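Local coordinates for halohydrin epoxidase A (Corynebacterium sp., PDB 4Z9F), which catalyses the loss of hydrogen halide from vicinal halohydrins to give epoxides, as a halohydrin hydrogen-halide-lyase of the short-chain dehydrogenase/reductase-like fold, at the interface of chains A and B. Coordinates in Å, arbitrary orientation; residue numbers count along the deposited sequence, not the author numbering. Chains: chain A/B, Halohydrin epoxidase A.

The interface of chains A and B. Residues chain A 103, 107, 148-149, 152-153, 156; chain B 103, 107, 148-149, 152-153, 156.
Helices 96-123 and 147-165 of each chain pack against their copies across a two-fold axis, the four-helix type of interface by which short-chain dehydrogenase/reductase relatives such as halohydrin dehalogenases commonly pair; the deposited assembly is a tetramer, and this patch is part of one of its interfaces. The patch is apolar, with no nitrogen or oxygen bonding across it. Helix 147-165 brings A:Gly148, A:Pro149, A:Ala152, A:Ala153 and A:Ala156, small or compact residues, against the same set in chain B, so the two backbones come close: A:Pro149 CA lies 4.0 Å from B:Ala153 CA. At one side of this surface the methyls meet tip to tip, A:Ala152 CB standing 3.5 Å from B:Ala156 CB, and the symmetry repeats the pair. The pyrrolidine ring of A:Pro149 rests alongside the partner backbone, its CB 3.2 Å from the carbonyl O of B:Ala153 and its CG leaning on the same oxygen, a snug van der Waals fit. The methyl of B:Ala153 in turn presses on the carbonyl O of A:Pro149, at 3.3 Å from CB.

A:Phe103 reaches into the boundary from helix 96-123. From CB, CG stands anti to the carbonyl carbon and beside the backbone N (chi1 -84°), and chi2 of 86° sets the ring nearly perpendicular to the CA-CB-CG plane. Along one branch, CD2 meets CD2 of B:Phe103 at 4.1 Å, the two side chains crossing obliquely rather than stacking. Next, CE2 touches the methyl CB of B:Ala153 at 3.9 Å, with CB of B:Ser107 slightly farther off. The tip, CZ, still brushes the B:Ala153 methyl, 4.2 Å from its CB. The methyl lies in the plane of the ring, at its edge. Both serines enter through CB, with OG turned anti to the carbonyl carbon (chi1 -54° in A:Ser107), and hide little surface.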
loop_
_atom_site.group_PDB
_atom_site.type_symbol
_atom_site.label_atom_id
_atom_site.label_comp_id
_atom_site.label_asym_id
_atom_site.label_seq_id
_atom_site.Cartn_x
_atom_site.Cartn_y
_atom_site.Cartn_z
ATOM N N PHE A 103 12.932 2.870 19.411
ATOM C CA PHE A 103 11.678 2.158 19.593
ATOM C C PHE A 103 10.964 2.620 20.852
ATOM O O PHE A 103 9.727 2.679 20.884
ATOM C CB PHE A 103 11.936 0.648 19.623
ATOM C CG PHE A 103 12.022 0.035 18.263
ATOM C CD1 PHE A 103 13.218 0.021 17.558
ATOM C CD2 PHE A 103 10.894 -0.512 17.673
ATOM C CE1 PHE A 103 13.289 -0.535 16.277
ATOM C CE2 PHE A 103 10.956 -1.080 16.408
ATOM C CZ PHE A 103 12.147 -1.089 15.707
ATOM N N SER A 107 7.552 3.909 19.586
ATOM C CA SER A 107 6.721 2.716 19.517
ATOM C C SER A 107 6.193 2.307 20.885
ATOM O O SER A 107 4.984 2.085 21.050
ATOM C CB SER A 107 7.511 1.548 18.902
ATOM O OG SER A 107 8.050 1.925 17.645
ATOM N N GLY A 148 12.354 4.610 10.705
ATOM C CA GLY A 148 11.293 4.112 9.852
ATOM C C GLY A 148 10.545 2.932 10.452
ATOM O O GLY A 148 9.318 2.968 10.614
ATOM N N PRO A 149 11.274 1.855 10.779
ATOM C CA PRO A 149 10.628 0.712 11.464
ATOM C C PRO A 149 9.817 1.102 12.691
ATOM O O PRO A 149 8.661 0.664 12.845
ATOM C CB PRO A 149 11.825 -0.175 11.811
ATOM C CG PRO A 149 12.733 -0.015 10.621
ATOM C CD PRO A 149 12.617 1.493 10.274
ATOM N N ALA A 152 6.736 2.835 11.539
ATOM C CA ALA A 152 5.802 1.906 10.913
ATOM C C ALA A 152 5.047 1.093 11.953
ATOM O O ALA A 152 3.882 0.730 11.735
ATOM C CB ALA A 152 6.535 0.956 9.957
ATOM N N ALA A 153 5.696 0.779 13.076
ATOM C CA ALA A 153 5.015 0.032 14.129
ATOM C C ALA A 153 3.785 0.788 14.612
ATOM O O ALA A 153 2.697 0.212 14.751
ATOM C CB ALA A 153 5.971 -0.225 15.298
ATOM N N ALA A 156 0.974 0.885 12.148
ATOM C CA ALA A 156 0.281 -0.398 12.197
ATOM C C ALA A 156 -0.578 -0.517 13.449
ATOM O O ALA A 156 -1.648 -1.147 13.418
ATOM C CB ALA A 156 1.292 -1.540 12.141
ATOM N N PHE B 103 7.992 -7.101 20.887
ATOM C CA PHE B 103 8.942 -6.318 20.096
ATOM C C PHE B 103 10.346 -6.899 20.163
ATOM O O PHE B 103 11.097 -6.822 19.185
ATOM C CB PHE B 103 8.952 -4.869 20.565
ATOM C CG PHE B 103 7.840 -4.055 19.980
ATOM C CD1 PHE B 103 6.572 -4.098 20.535
ATOM C CD2 PHE B 103 8.053 -3.266 18.861
ATOM C CE1 PHE B 103 5.525 -3.346 19.991
ATOM C CE2 PHE B 103 7.011 -2.509 18.318
ATOM C CZ PHE B 103 5.745 -2.563 18.876
ATOM N N SER B 107 11.222 -7.690 16.419
ATOM C CA SER B 107 11.709 -6.414 15.910
ATOM C C SER B 107 13.158 -6.165 16.315
ATOM O O SER B 107 14.010 -5.831 15.483
ATOM C CB SER B 107 10.833 -5.268 16.443
ATOM O OG SER B 107 9.460 -5.500 16.171
ATOM N N GLY B 148 1.135 -7.308 15.261
ATOM C CA GLY B 148 1.113 -6.590 14.008
ATOM C C GLY B 148 2.159 -5.490 13.945
ATOM O O GLY B 148 2.972 -5.431 13.013
ATOM N N PRO B 149 2.126 -4.566 14.921
ATOM C CA PRO B 149 3.134 -3.489 14.941
ATOM C C PRO B 149 4.570 -3.991 14.959
ATOM O O PRO B 149 5.431 -3.411 14.287
ATOM C CB PRO B 149 2.778 -2.716 16.221
ATOM C CG PRO B 149 1.267 -2.844 16.282
ATOM C CD PRO B 149 0.971 -4.257 15.793
ATOM N N ALA B 152 5.278 -5.212 11.530
ATOM C CA ALA B 152 5.325 -4.096 10.587
ATOM C C ALA B 152 6.662 -3.368 10.662
ATOM O O ALA B 152 7.182 -2.895 9.640
ATOM C CB ALA B 152 4.174 -3.128 10.865
ATOM N N ALA B 153 7.235 -3.259 11.864
ATOM C CA ALA B 153 8.562 -2.652 11.988
ATOM C C ALA B 153 9.606 -3.401 11.169
ATOM O O ALA B 153 10.429 -2.778 10.489
ATOM C CB ALA B 153 8.996 -2.594 13.456
ATOM N N ALA B 156 9.192 -2.838 7.493
ATOM C CA ALA B 156 9.751 -1.532 7.169
ATOM C C ALA B 156 11.276 -1.535 7.236
ATOM O O ALA B 156 11.925 -0.780 6.503
ATOM C CB ALA B 156 9.176 -0.472 8.108
#